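Local coordinates for 3-oxoacyl-[acyl-carrier protein] synthase (Thermus thermophilus, PDB 1UB7) that probably catalyses the first condensation step of fatty acid synthesis, joining acetyl-CoA with malonyl-ACP to give 3-oxobutanoyl-ACP, at residues V15-N18 / A19-E22; V43-E46 / D47-T50; Y171-R174 / S175-L178; G211-V214 / F215-A218; A255-R259 / L260-W264. All coordinates share one frame; numbering follows the deposited sequence.

Overall arrangement
All five contacts are local, and they follow one another along the chain. Contacts 1 and 2 touch: Met16 CB packs on Val43 CG2 at 4.1 Å, where strands 14-17 and 40-43 pair. Contact 3 lies across the chain, with its centre about 38 Å from that of contact 1. Contacts 2 and 3 both reach the second subunit of the homodimer. Contact 4 begins helix 211-233 and contact 5 ends the neighbouring helix 250-258, with nearest atoms about 5 Å apart. Contact 4 comes nearest to the predicted active site. Side chain to side chain, Ala218 is about 7 Å from His246, Val214 about 8 Å from Asn276, and Phe21 of contact 1 about 11 Å from Asn276.

Contact 1. Residues V15-N18 / A19-E22; sequences VMTN and ADFE
Thr17 and Asp20 form a capping box at the start of helix 18-22. Thr17 is the N-cap. Its OG1 lies between its own backbone N and carbonyl carbon (chi1 59°), and there it accepts from Asp20 N at 3.2 Å. In return, Asp20 OD2 takes Thr17 N at 2.8 Å, on the lone pair that points away from OD1. The same OD2 accepts from Thr17 OG1 at 2.7 Å, from well above the carboxylate plane. With an alanine at Asp20, Thr17 N would probably lack its acceptor and the Thr17 hydroxyl would be freer to turn.

Asn18 O accepts from both Phe21 N and Glu22 N, the latter at 2.9 Å. The Asn18 side-chain amide bonds Asp29 and Ile38 O through ND2 and Arg41 through OD1.

The apolar part is a Met-aromatic contact. Met16 CE lies over one face of the Phe21 ring, offset toward its rim, though its exact height is doubtful. Met16 SD is 4.7 Å from the ring centroid and meets the ring obliquely. Phe21 also touches Arg41 and Val153.

The carboxylate of Asp20 thus satisfies two donors, and a negative charge at a helix N-terminus is likely to be eased by the helix dipole.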
loop_
_atom_site.group_PDB
_atom_site.type_symbol
_atom_site.label_atom_id
_atom_site.label_comp_id
_atom_site.label_asym_id
_atom_site.label_seq_id
_atom_site.Cartn_x
_atom_site.Cartn_y
_atom_site.Cartn_z
ATOM N N VAL A 15 -28.290 9.196 2.172
ATOM C CA VAL A 15 -28.606 8.484 0.933
ATOM C C VAL A 15 -28.776 9.452 -0.241
ATOM O O VAL A 15 -29.125 10.623 -0.057
ATOM C CB VAL A 15 -29.913 7.662 1.067
ATOM C CG1 VAL A 15 -30.187 6.896 -0.222
ATOM C CG2 VAL A 15 -29.812 6.697 2.237
ATOM N N MET A 16 -28.516 8.958 -1.446
ATOM C CA MET A 16 -28.664 9.770 -2.640
ATOM C C MET A 16 -29.302 8.947 -3.751
ATOM O O MET A 16 -28.665 8.080 -4.354
ATOM C CB MET A 16 -27.317 10.319 -3.091
ATOM C CG MET A 16 -27.467 11.576 -3.918
ATOM S SD MET A 16 -25.980 12.565 -3.978
ATOM C CE MET A 16 -26.018 13.153 -5.656
ATOM N N THR A 17 -30.578 9.237 -4.001
ATOM C CA THR A 17 -31.378 8.552 -5.014
ATOM C C THR A 17 -31.076 9.048 -6.421
ATOM O O THR A 17 -30.544 10.150 -6.606
ATOM C CB THR A 17 -32.877 8.759 -4.745
ATOM O OG1 THR A 17 -33.172 10.162 -4.756
ATOM C CG2 THR A 17 -33.258 8.184 -3.384
ATOM N N ASN A 18 -31.414 8.227 -7.415
ATOM C CA ASN A 18 -31.186 8.607 -8.801
ATOM C C ASN A 18 -31.942 9.910 -9.019
ATOM O O ASN A 18 -31.519 10.763 -9.797
ATOM C CB ASN A 18 -31.694 7.529 -9.768
ATOM C CG ASN A 18 -30.886 6.232 -9.693
ATOM O OD1 ASN A 18 -29.668 6.244 -9.505
ATOM N ND2 ASN A 18 -31.566 5.111 -9.868
ATOM N N ALA A 19 -33.058 10.053 -8.308
ATOM C CA ALA A 19 -33.879 11.257 -8.382
ATOM C C ALA A 19 -32.993 12.454 -8.040
ATOM O O ALA A 19 -32.978 13.460 -8.760
ATOM C CB ALA A 19 -35.042 11.157 -7.392
ATOM N N ASP A 20 -32.253 12.327 -6.938
ATOM C CA ASP A 20 -31.336 13.366 -6.480
ATOM C C ASP A 20 -30.393 13.797 -7.601
ATOM O O ASP A 20 -29.911 14.932 -7.624
ATOM C CB ASP A 20 -30.518 12.858 -5.293
ATOM C CG ASP A 20 -31.303 12.859 -4.003
ATOM O OD1 ASP A 20 -31.730 13.953 -3.572
ATOM O OD2 ASP A 20 -31.490 11.772 -3.416
ATOM N N PHE A 21 -30.128 12.876 -8.521
ATOM C CA PHE A 21 -29.254 13.148 -9.653
ATOM C C PHE A 21 -30.037 13.768 -10.816
ATOM O O PHE A 21 -29.489 14.554 -11.592
ATOM C CB PHE A 21 -28.558 11.856 -10.103
ATOM C CG PHE A 21 -27.422 11.428 -9.203
ATOM C CD1 PHE A 21 -26.214 12.124 -9.206
ATOM C CD2 PHE A 21 -27.560 10.326 -8.353
ATOM C CE1 PHE A 21 -25.161 11.730 -8.379
ATOM C CE2 PHE A 21 -26.513 9.922 -7.521
ATOM C CZ PHE A 21 -25.313 10.625 -7.535
ATOM N N GLU A 22 -31.317 13.414 -10.935
ATOM C CA GLU A 22 -32.160 13.966 -11.996
ATOM C C GLU A 22 -32.438 15.432 -11.676
ATOM O O GLU A 22 -32.791 16.210 -12.557
ATOM C CB GLU A 22 -33.496 13.215 -12.087
ATOM C CG GLU A 22 -33.392 11.758 -12.517
ATOM C CD GLU A 22 -34.749 11.067 -12.586
ATOM O OE1 GLU A 22 -35.489 11.088 -11.576
ATOM O OE2 GLU A 22 -35.075 10.496 -13.650
#

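Contact 2. Residues V43-E46 / D47-T50; sequences VAAE and DEYT
Ala45 and Glu48 close a type I beta turn in the loop between strand 40-43 and helix 50-64. The turn bond runs from Glu48 N to Ala45 O, at 3.0 Å.

A second hydrogen bond comes from a side chain. Glu48 OE1 accepts from Ala45 N at 2.7 Å, with an N-H...O angle of 159°. The donor comes in on the anti side, 16° out of the carboxylate plane. The Glu48 chain is extended, with CG opposite the backbone N (chi1 177°). This lets the carboxylate run back past Ala44 to the amide of Ala45. The other oxygen, OE2, accepts from Tyr10 OH and forms a salt bridge with Lys56. The buried carboxylate is therefore held at both oxygens, and Lys56 is likely to keep it ionised. A glutamine in place of Glu48 would probably leave Lys56 without its countercharge and weaken the hold on the loop.

Close packing is limited. Ala44 CB rests against Glu48 O at 3.3 Å and OE1 at 3.5 Å. Ala45 CB sits 3.8 Å from Glu48 CB.

Lys142 donates from NZ to Glu48 O and makes a cation-pi contact with the Tyr49 ring. Arg196 of the second subunit donates to Asp47 O, and Pro195 of that subunit packs on Tyr49, so this turn lies at the dimer interface. Tyr49 is also the N-cap of helix 50-64. Its OH reaches back over the turn to lie 3.7 Å from Glu46 O.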
loop_
_atom_site.group_PDB
_atom_site.type_symbol
_atom_site.label_atom_id
_atom_site.label_comp_id
_atom_site.label_asym_id
_atom_site.label_seq_id
_atom_site.Cartn_x
_atom_site.Cartn_y
_atom_site.Cartn_z
ATOM N N VAL A 43 -23.501 8.549 0.884
ATOM C CA VAL A 43 -22.483 9.595 0.763
ATOM C C VAL A 43 -22.004 10.044 2.148
ATOM O O VAL A 43 -22.815 10.352 3.030
ATOM C CB VAL A 43 -23.030 10.825 -0.017
ATOM C CG1 VAL A 43 -21.939 11.878 -0.190
ATOM C CG2 VAL A 43 -23.556 10.379 -1.383
ATOM N N ALA A 44 -20.685 10.083 2.326
ATOM C CA ALA A 44 -20.091 10.466 3.607
ATOM C C ALA A 44 -20.454 11.880 4.027
ATOM O O ALA A 44 -20.528 12.785 3.194
ATOM C CB ALA A 44 -18.569 10.320 3.540
ATOM N N ALA A 45 -20.672 12.072 5.325
ATOM C CA ALA A 45 -21.010 13.397 5.823
ATOM C C ALA A 45 -19.889 14.365 5.436
ATOM O O ALA A 45 -18.781 13.945 5.084
ATOM C CB ALA A 45 -21.195 13.364 7.328
ATOM N N GLU A 46 -20.181 15.659 5.509
ATOM C CA GLU A 46 -19.226 16.690 5.129
ATOM C C GLU A 46 -17.833 16.514 5.728
ATOM O O GLU A 46 -16.827 16.641 5.027
ATOM C CB GLU A 46 -19.765 18.063 5.521
ATOM C CG GLU A 46 -19.007 19.222 4.886
ATOM C CD GLU A 46 -19.290 20.548 5.571
ATOM O OE1 GLU A 46 -20.479 20.847 5.822
ATOM O OE2 GLU A 46 -18.321 21.291 5.856
ATOM N N ASP A 47 -17.773 16.233 7.022
ATOM C CA ASP A 47 -16.497 16.063 7.694
ATOM C C ASP A 47 -16.251 14.593 8.041
ATOM O O ASP A 47 -15.692 14.276 9.095
ATOM C CB ASP A 47 -16.494 16.906 8.959
ATOM C CG ASP A 47 -17.607 16.507 9.911
ATOM O OD1 ASP A 47 -18.613 15.926 9.441
ATOM O OD2 ASP A 47 -17.489 16.774 11.127
ATOM N N GLU A 48 -16.680 13.694 7.162
ATOM C CA GLU A 48 -16.485 12.267 7.388
ATOM C C GLU A 48 -15.582 11.744 6.283
ATOM O O GLU A 48 -15.978 11.726 5.124
ATOM C CB GLU A 48 -17.833 11.548 7.351
ATOM C CG GLU A 48 -17.761 10.046 7.509
ATOM C CD GLU A 48 -19.142 9.390 7.503
ATOM O OE1 GLU A 48 -19.991 9.813 6.691
ATOM O OE2 GLU A 48 -19.374 8.443 8.292
ATOM N N TYR A 49 -14.367 11.325 6.633
ATOM C CA TYR A 49 -13.426 10.831 5.624
ATOM C C TYR A 49 -13.133 9.342 5.640
ATOM O O TYR A 49 -13.667 8.596 6.466
ATOM C CB TYR A 49 -12.126 11.614 5.704
ATOM C CG TYR A 49 -12.341 13.064 5.368
ATOM C CD1 TYR A 49 -12.775 13.970 6.338
ATOM C CD2 TYR A 49 -12.193 13.519 4.060
ATOM C CE1 TYR A 49 -13.061 15.295 6.012
ATOM C CE2 TYR A 49 -12.479 14.840 3.721
ATOM C CZ TYR A 49 -12.911 15.720 4.701
ATOM O OH TYR A 49 -13.183 17.024 4.361
ATOM N N THR A 50 -12.280 8.911 4.716
ATOM C CA THR A 50 -11.939 7.492 4.614
ATOM C C THR A 50 -11.568 6.826 5.939
ATOM O O THR A 50 -11.994 5.698 6.207
ATOM C CB THR A 50 -10.813 7.262 3.610
ATOM O OG1 THR A 50 -11.308 7.520 2.289
ATOM C CG2 THR A 50 -10.298 5.822 3.704
#

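Contact 3. Residues Y171-R174 / S175-L178; sequences YGFR and SFVL
Phe173 and Phe176 make the tight part of this contact. Phe176 CZ lies over one face of the Phe173 ring, 3.3 Å above its plane and offset toward the rim. It is 3.4 Å from both Phe173 CD1 and Phe173 CG. Phe176 CE2 comes 3.8 Å from Phe173 CB. The ring centroids are 4.8 Å apart and the planes are at 35°, so the rings meet obliquely. Both rings project from the backbone in the same sense, with CG opposite the carbonyl carbon (chi1 near -74° in both). Helix 112-125 packs against both, with Leu117 on Phe173 and Ala118 on Phe176, and Leu128 of the second subunit packs on the Phe176 ring.

Two residues three apart on a regular strand would point to opposite faces. Here a classic beta bulge intervenes. Arg174 and Ser175 both face Val316 of the antiparallel strand 311-318, and the extra residue brings the two phenylalanines to one side. The strand also bends there: segments 172-174 and 175-178 run at 59° to each other. Strand 172-180 is an outer strand of its sheet within the chain.

On the other face, Ser175 and Val177 lean on helix 211-233. Ser175 is buried, and its OG is hydrogen-bonded to Ala229 O. Arg174 is the loose element. Its CB points away overall, though it still touches Ser175 N. Beyond CB the chain bends at chi3, and the residue is exposed.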
loop_
_atom_site.group_PDB
_atom_site.type_symbol
_atom_site.label_atom_id
_atom_site.label_comp_id
_atom_site.label_asym_id
_atom_site.label_seq_id
_atom_site.Cartn_x
_atom_site.Cartn_y
_atom_site.Cartn_z
ATOM N N TYR A 171 -11.000 -25.226 7.077
ATOM C CA TYR A 171 -11.569 -23.920 6.748
ATOM C C TYR A 171 -10.508 -22.904 6.353
ATOM O O TYR A 171 -9.306 -23.123 6.561
ATOM C CB TYR A 171 -12.349 -23.350 7.934
ATOM C CG TYR A 171 -13.402 -24.278 8.482
ATOM C CD1 TYR A 171 -13.057 -25.334 9.327
ATOM C CD2 TYR A 171 -14.739 -24.129 8.124
ATOM C CE1 TYR A 171 -14.025 -26.223 9.801
ATOM C CE2 TYR A 171 -15.709 -25.009 8.588
ATOM C CZ TYR A 171 -15.347 -26.054 9.425
ATOM O OH TYR A 171 -16.304 -26.929 9.882
ATOM N N GLY A 172 -10.966 -21.788 5.787
ATOM C CA GLY A 172 -10.056 -20.732 5.410
ATOM C C GLY A 172 -9.827 -20.547 3.928
ATOM O O GLY A 172 -10.565 -21.073 3.090
ATOM N N PHE A 173 -8.789 -19.781 3.611
ATOM C CA PHE A 173 -8.447 -19.502 2.227
ATOM C C PHE A 173 -7.900 -20.733 1.493
ATOM O O PHE A 173 -7.022 -21.445 1.999
ATOM C CB PHE A 173 -7.454 -18.354 2.194
ATOM C CG PHE A 173 -8.082 -17.020 2.477
ATOM C CD1 PHE A 173 -8.977 -16.452 1.566
ATOM C CD2 PHE A 173 -7.802 -16.335 3.663
ATOM C CE1 PHE A 173 -9.582 -15.223 1.834
ATOM C CE2 PHE A 173 -8.404 -15.109 3.937
ATOM C CZ PHE A 173 -9.296 -14.550 3.020
ATOM N N ARG A 174 -8.429 -20.984 0.301
ATOM C CA ARG A 174 -7.998 -22.133 -0.476
ATOM C C ARG A 174 -7.205 -21.719 -1.701
ATOM O O ARG A 174 -6.402 -22.493 -2.216
ATOM C CB ARG A 174 -9.207 -22.972 -0.890
ATOM C CG ARG A 174 -10.013 -23.471 0.295
ATOM C CD ARG A 174 -11.030 -24.510 -0.113
ATOM N NE ARG A 174 -10.379 -25.692 -0.664
ATOM C CZ ARG A 174 -11.016 -26.808 -1.000
ATOM N NH1 ARG A 174 -12.330 -26.894 -0.837
ATOM N NH2 ARG A 174 -10.341 -27.835 -1.499
ATOM N N SER A 175 -7.423 -20.495 -2.165
ATOM C CA SER A 175 -6.704 -20.007 -3.329
ATOM C C SER A 175 -6.817 -18.506 -3.493
ATOM O O SER A 175 -7.694 -17.859 -2.914
ATOM C CB SER A 175 -7.231 -20.674 -4.600
ATOM O OG SER A 175 -8.574 -20.290 -4.840
ATOM N N PHE A 176 -5.915 -17.969 -4.305
ATOM C CA PHE A 176 -5.870 -16.549 -4.625
ATOM C C PHE A 176 -5.369 -16.447 -6.059
ATOM O O PHE A 176 -4.444 -17.160 -6.458
ATOM C CB PHE A 176 -4.862 -15.784 -3.736
ATOM C CG PHE A 176 -5.304 -15.572 -2.306
ATOM C CD1 PHE A 176 -6.221 -14.573 -1.986
ATOM C CD2 PHE A 176 -4.771 -16.364 -1.278
ATOM C CE1 PHE A 176 -6.612 -14.357 -0.650
ATOM C CE2 PHE A 176 -5.149 -16.167 0.062
ATOM C CZ PHE A 176 -6.074 -15.160 0.379
ATOM N N VAL A 177 -5.998 -15.573 -6.830
ATOM C CA VAL A 177 -5.579 -15.307 -8.186
ATOM C C VAL A 177 -5.505 -13.795 -8.176
ATOM O O VAL A 177 -6.510 -13.123 -7.935
ATOM C CB VAL A 177 -6.612 -15.802 -9.228
ATOM C CG1 VAL A 177 -6.256 -15.275 -10.622
ATOM C CG2 VAL A 177 -6.628 -17.329 -9.239
ATOM N N LEU A 178 -4.308 -13.263 -8.399
ATOM C CA LEU A 178 -4.093 -11.818 -8.386
ATOM C C LEU A 178 -3.325 -11.396 -9.627
ATOM O O LEU A 178 -2.430 -12.108 -10.082
ATOM C CB LEU A 178 -3.275 -11.414 -7.150
ATOM C CG LEU A 178 -3.652 -11.881 -5.740
ATOM C CD1 LEU A 178 -2.560 -11.428 -4.806
ATOM C CD2 LEU A 178 -5.006 -11.316 -5.292
#

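Contact 4. Residues G211-V214 / F215-A218; sequences GREV and FKFA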
loop_
_atom_site.group_PDB
_atom_site.type_symbol
_atom_site.label_atom_id
_atom_site.label_comp_id
_atom_site.label_asym_id
_atom_site.label_seq_id
_atom_site.Cartn_x
_atom_site.Cartn_y
_atom_site.Cartn_z
ATOM N N GLY A 211 -15.292 3.635 -19.688
ATOM C CA GLY A 211 -16.240 2.562 -19.428
ATOM C C GLY A 211 -16.319 1.394 -20.404
ATOM O O GLY A 211 -16.349 0.233 -19.988
ATOM N N ARG A 212 -16.351 1.690 -21.699
ATOM C CA ARG A 212 -16.464 0.658 -22.727
ATOM C C ARG A 212 -15.395 -0.431 -22.655
ATOM O O ARG A 212 -15.695 -1.621 -22.792
ATOM C CB ARG A 212 -16.465 1.317 -24.115
ATOM C CG ARG A 212 -17.752 2.095 -24.443
ATOM C CD ARG A 212 -18.109 3.138 -23.368
ATOM N NE ARG A 212 -17.118 4.214 -23.241
ATOM C CZ ARG A 212 -17.184 5.195 -22.342
ATOM N NH1 ARG A 212 -18.193 5.243 -21.481
ATOM N NH2 ARG A 212 -16.249 6.139 -22.308
ATOM N N GLU A 213 -14.149 -0.025 -22.442
ATOM C CA GLU A 213 -13.053 -0.982 -22.348
ATOM C C GLU A 213 -13.063 -1.636 -20.974
ATOM O O GLU A 213 -12.805 -2.835 -20.847
ATOM C CB GLU A 213 -11.711 -0.286 -22.588
ATOM C CG GLU A 213 -11.585 0.346 -23.967
ATOM C CD GLU A 213 -11.911 -0.631 -25.088
ATOM O OE1 GLU A 213 -11.287 -1.716 -25.134
ATOM O OE2 GLU A 213 -12.790 -0.311 -25.920
ATOM N N VAL A 214 -13.369 -0.842 -19.951
ATOM C CA VAL A 214 -13.433 -1.336 -18.578
ATOM C C VAL A 214 -14.483 -2.450 -18.486
ATOM O O VAL A 214 -14.322 -3.407 -17.724
ATOM C CB VAL A 214 -13.793 -0.186 -17.594
ATOM C CG1 VAL A 214 -13.901 -0.714 -16.170
ATOM C CG2 VAL A 214 -12.736 0.903 -17.669
ATOM N N PHE A 215 -15.549 -2.318 -19.278
ATOM C CA PHE A 215 -16.632 -3.302 -19.322
ATOM C C PHE A 215 -16.108 -4.599 -19.933
ATOM O O PHE A 215 -16.307 -5.696 -19.389
ATOM C CB PHE A 215 -17.796 -2.768 -20.172
ATOM C CG PHE A 215 -19.014 -3.650 -20.156
ATOM C CD1 PHE A 215 -18.990 -4.912 -20.748
ATOM C CD2 PHE A 215 -20.174 -3.241 -19.503
ATOM C CE1 PHE A 215 -20.097 -5.753 -20.684
ATOM C CE2 PHE A 215 -21.290 -4.078 -19.436
ATOM C CZ PHE A 215 -21.249 -5.337 -20.025
ATOM N N LYS A 216 -15.447 -4.451 -21.079
ATOM C CA LYS A 216 -14.865 -5.568 -21.811
ATOM C C LYS A 216 -13.890 -6.336 -20.893
ATOM O O LYS A 216 -13.863 -7.572 -20.873
ATOM C CB LYS A 216 -14.139 -5.012 -23.045
ATOM C CG LYS A 216 -14.026 -5.971 -24.225
ATOM C CD LYS A 216 -13.292 -5.322 -25.401
ATOM C CE LYS A 216 -14.000 -4.059 -25.891
ATOM N NZ LYS A 216 -13.344 -3.461 -27.097
ATOM N N PHE A 217 -13.107 -5.577 -20.127
ATOM C CA PHE A 217 -12.119 -6.107 -19.181
ATOM C C PHE A 217 -12.767 -6.906 -18.040
ATOM O O PHE A 217 -12.513 -8.105 -17.873
ATOM C CB PHE A 217 -11.300 -4.937 -18.602
ATOM C CG PHE A 217 -10.411 -5.315 -17.442
ATOM C CD1 PHE A 217 -9.345 -6.198 -17.617
ATOM C CD2 PHE A 217 -10.651 -4.798 -16.170
ATOM C CE1 PHE A 217 -8.533 -6.560 -16.539
ATOM C CE2 PHE A 217 -9.852 -5.151 -15.090
ATOM C CZ PHE A 217 -8.789 -6.034 -15.270
ATOM N N ALA A 218 -13.601 -6.227 -17.258
ATOM C CA ALA A 218 -14.284 -6.845 -16.125
ATOM C C ALA A 218 -14.856 -8.204 -16.498
ATOM O O ALA A 218 -14.529 -9.225 -15.881
ATOM C CB ALA A 218 -15.407 -5.932 -15.627
#
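The first two turns of the long helix 211-233 make up this contact, and the backbone follows the alpha-helical pattern. Phe215 N donates to Gly211 O at 2.8 Å. Phe217 N donates to Glu213 O at 2.9 Å. The bond from Ala218 N to Val214 O, 2.9 Å, is nearly straight, with an N-H...O angle of 172°. The bond from Lys216 N to Arg212 O is weak, at 3.3 Å.

One salt bridge links side chains three residues apart. Glu213 and Lys216 lie side by side and point the same way. Lys216 NZ sits before both carboxylate oxygens, 3.3 Å from Glu213 OE1 and 3.4 Å from Glu213 OE2. Both are weak as hydrogen bonds, so the attraction is probably mostly between charges. Glu213 folds at chi2 (-52°) and Lys216 at chi3 (-59°). These two bends bring the ends together.

The aromatic side chains meet the preceding turn mainly through their CB atoms. Phe215 CB rests on Gly211 O at 3.3 Å. Val214 O lies at the edge of the Phe217 ring.

The two rings then lead to different neighbours. Phe215 packs on Arg251 and Ile252 of helix 250-258. Phe217 packs on Phe306 of strand 300-307 and on Leu310. Ala218 touches both Ile252 and Phe306, so it lies where helix 211-233 meets helix 250-258 and the sheet.

Contact 5. Residues A255-R259 / L260-W264; sequences AARER and LGLPW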
loop_
_atom_site.group_PDB
_atom_site.type_symbol
_atom_site.label_atom_id
_atom_site.label_comp_id
_atom_site.label_asym_id
_atom_site.label_seq_id
_atom_site.Cartn_x
_atom_site.Cartn_y
_atom_site.Cartn_z
ATOM N N ALA A 255 -23.662 -10.288 -16.795
ATOM C CA ALA A 255 -22.879 -10.822 -17.896
ATOM C C ALA A 255 -21.871 -11.880 -17.452
ATOM O O ALA A 255 -21.632 -12.854 -18.167
ATOM C CB ALA A 255 -22.167 -9.686 -18.598
ATOM N N ALA A 256 -21.283 -11.693 -16.273
ATOM C CA ALA A 256 -20.290 -12.634 -15.757
ATOM C C ALA A 256 -20.913 -13.886 -15.143
ATOM O O ALA A 256 -20.300 -14.959 -15.147
ATOM C CB ALA A 256 -19.395 -11.935 -14.730
ATOM N N ARG A 257 -22.123 -13.750 -14.609
ATOM C CA ARG A 257 -22.812 -14.882 -14.002
ATOM C C ARG A 257 -23.225 -15.842 -15.101
ATOM O O ARG A 257 -22.957 -17.045 -15.035
ATOM C CB ARG A 257 -24.057 -14.420 -13.252
ATOM C CG ARG A 257 -24.906 -15.565 -12.735
ATOM C CD ARG A 257 -26.185 -15.049 -12.114
ATOM N NE ARG A 257 -26.888 -14.139 -13.012
ATOM C CZ ARG A 257 -27.334 -14.471 -14.220
ATOM N NH1 ARG A 257 -27.153 -15.702 -14.688
ATOM N NH2 ARG A 257 -27.961 -13.569 -14.960
ATOM N N GLU A 258 -23.893 -15.292 -16.108
ATOM C CA GLU A 258 -24.340 -16.076 -17.243
ATOM C C GLU A 258 -23.147 -16.872 -17.751
ATOM O O GLU A 258 -23.194 -18.099 -17.822
ATOM C CB GLU A 258 -24.877 -15.146 -18.326
ATOM C CG GLU A 258 -26.009 -14.256 -17.828
ATOM C CD GLU A 258 -26.473 -13.251 -18.863
ATOM O OE1 GLU A 258 -25.635 -12.458 -19.341
ATOM O OE2 GLU A 258 -27.679 -13.250 -19.195
ATOM N N ARG A 259 -22.067 -16.174 -18.082
ATOM C CA ARG A 259 -20.862 -16.835 -18.561
ATOM C C ARG A 259 -20.373 -17.954 -17.630
ATOM O O ARG A 259 -19.398 -18.636 -17.940
ATOM C CB ARG A 259 -19.736 -15.815 -18.754
ATOM C CG ARG A 259 -19.684 -15.173 -20.131
ATOM C CD ARG A 259 -18.296 -14.583 -20.406
ATOM N NE ARG A 259 -18.142 -14.155 -21.795
ATOM C CZ ARG A 259 -17.018 -13.661 -22.307
ATOM N NH1 ARG A 259 -15.942 -13.531 -21.541
ATOM N NH2 ARG A 259 -16.968 -13.300 -23.585
ATOM N N LEU A 260 -21.039 -18.145 -16.493
ATOM C CA LEU A 260 -20.637 -19.191 -15.556
ATOM C C LEU A 260 -21.748 -20.189 -15.232
ATOM O O LEU A 260 -21.557 -21.094 -14.410
ATOM C CB LEU A 260 -20.121 -18.567 -14.261
ATOM C CG LEU A 260 -18.758 -17.885 -14.346
ATOM C CD1 LEU A 260 -18.419 -17.239 -13.014
ATOM C CD2 LEU A 260 -17.701 -18.910 -14.726
ATOM N N GLY A 261 -22.899 -20.030 -15.884
ATOM C CA GLY A 261 -24.019 -20.926 -15.640
ATOM C C GLY A 261 -24.465 -20.836 -14.193
ATOM O O GLY A 261 -24.494 -21.841 -13.468
ATOM N N LEU A 262 -24.825 -19.624 -13.776
ATOM C CA LEU A 262 -25.237 -19.381 -12.402
ATOM C C LEU A 262 -26.563 -18.664 -12.205
ATOM O O LEU A 262 -26.925 -17.763 -12.967
ATOM C CB LEU A 262 -24.153 -18.587 -11.665
ATOM C CG LEU A 262 -22.855 -19.289 -11.265
ATOM C CD1 LEU A 262 -21.887 -18.251 -10.711
ATOM C CD2 LEU A 262 -23.143 -20.378 -10.223
ATOM N N PRO A 263 -27.315 -19.081 -11.175
ATOM C CA PRO A 263 -28.616 -18.513 -10.802
ATOM C C PRO A 263 -28.353 -17.342 -9.849
ATOM O O PRO A 263 -27.432 -17.410 -9.030
ATOM C CB PRO A 263 -29.317 -19.685 -10.115
ATOM C CG PRO A 263 -28.187 -20.412 -9.460
ATOM C CD PRO A 263 -27.103 -20.387 -10.516
ATOM N N TRP A 264 -29.143 -16.275 -9.956
ATOM C CA TRP A 264 -28.949 -15.100 -9.106
ATOM C C TRP A 264 -28.874 -15.382 -7.608
ATOM O O TRP A 264 -28.387 -14.554 -6.839
ATOM C CB TRP A 264 -30.043 -14.073 -9.372
ATOM C CG TRP A 264 -29.787 -13.256 -10.585
ATOM C CD1 TRP A 264 -30.426 -13.344 -11.784
ATOM C CD2 TRP A 264 -28.815 -12.213 -10.724
ATOM N NE1 TRP A 264 -29.918 -12.418 -12.665
ATOM C CE2 TRP A 264 -28.926 -11.710 -12.040
ATOM C CE3 TRP A 264 -27.857 -11.654 -9.863
ATOM C CZ2 TRP A 264 -28.118 -10.673 -12.519
ATOM C CZ3 TRP A 264 -27.053 -10.621 -10.340
ATOM C CH2 TRP A 264 -27.191 -10.142 -11.657
#
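Helix 250-258 ends in a type I beta turn from Glu258 to Gly261, closed by Gly261 N donating to Glu258 O at 2.8 Å. Gly261 has positive phi (62°), a value that suits a residue without a side chain. The chain then turns back along the helix, so that residues 262-264 run beside Arg257.

Arg257 carries the side-chain contact. Its CG is opposite the backbone N (chi1 173°), and the chain bends at chi3 to bring the guanidinium up to both Leu262 O and the Trp264 ring. NH1 donates to Leu262 O at 2.7 Å. The C=O of Leu262 points almost straight at NH1, but its oxygen is tilted from the guanidinium plane. NH2 forms a salt bridge with Asp254 one turn earlier. These two polar partners probably limit the rotation of the group.

Trp264 meets the same arginine by a cation-pi contact. Arg257 CZ is 4.0 Å from the centroid of the five-membered ring. The guanidinium and ring planes are 58° apart, so the two are not stacked flat. Arg257 CD adds a CH-pi contact over the same ring, at 4.2 Å. Trp264 also touches Leu250, which lies in the predicted ACP-binding stretch 247-251.

The leucines pack inward. Leu260 CG rests on Ala256 O at 3.4 Å, and its side chain reaches Leu227 of helix 211-233. Both Leu260 and Leu262 touch Phe243 of strand 242-245. Over the middle of the indole sits Arg257 NE, 3.3 Å from Trp264 CE2.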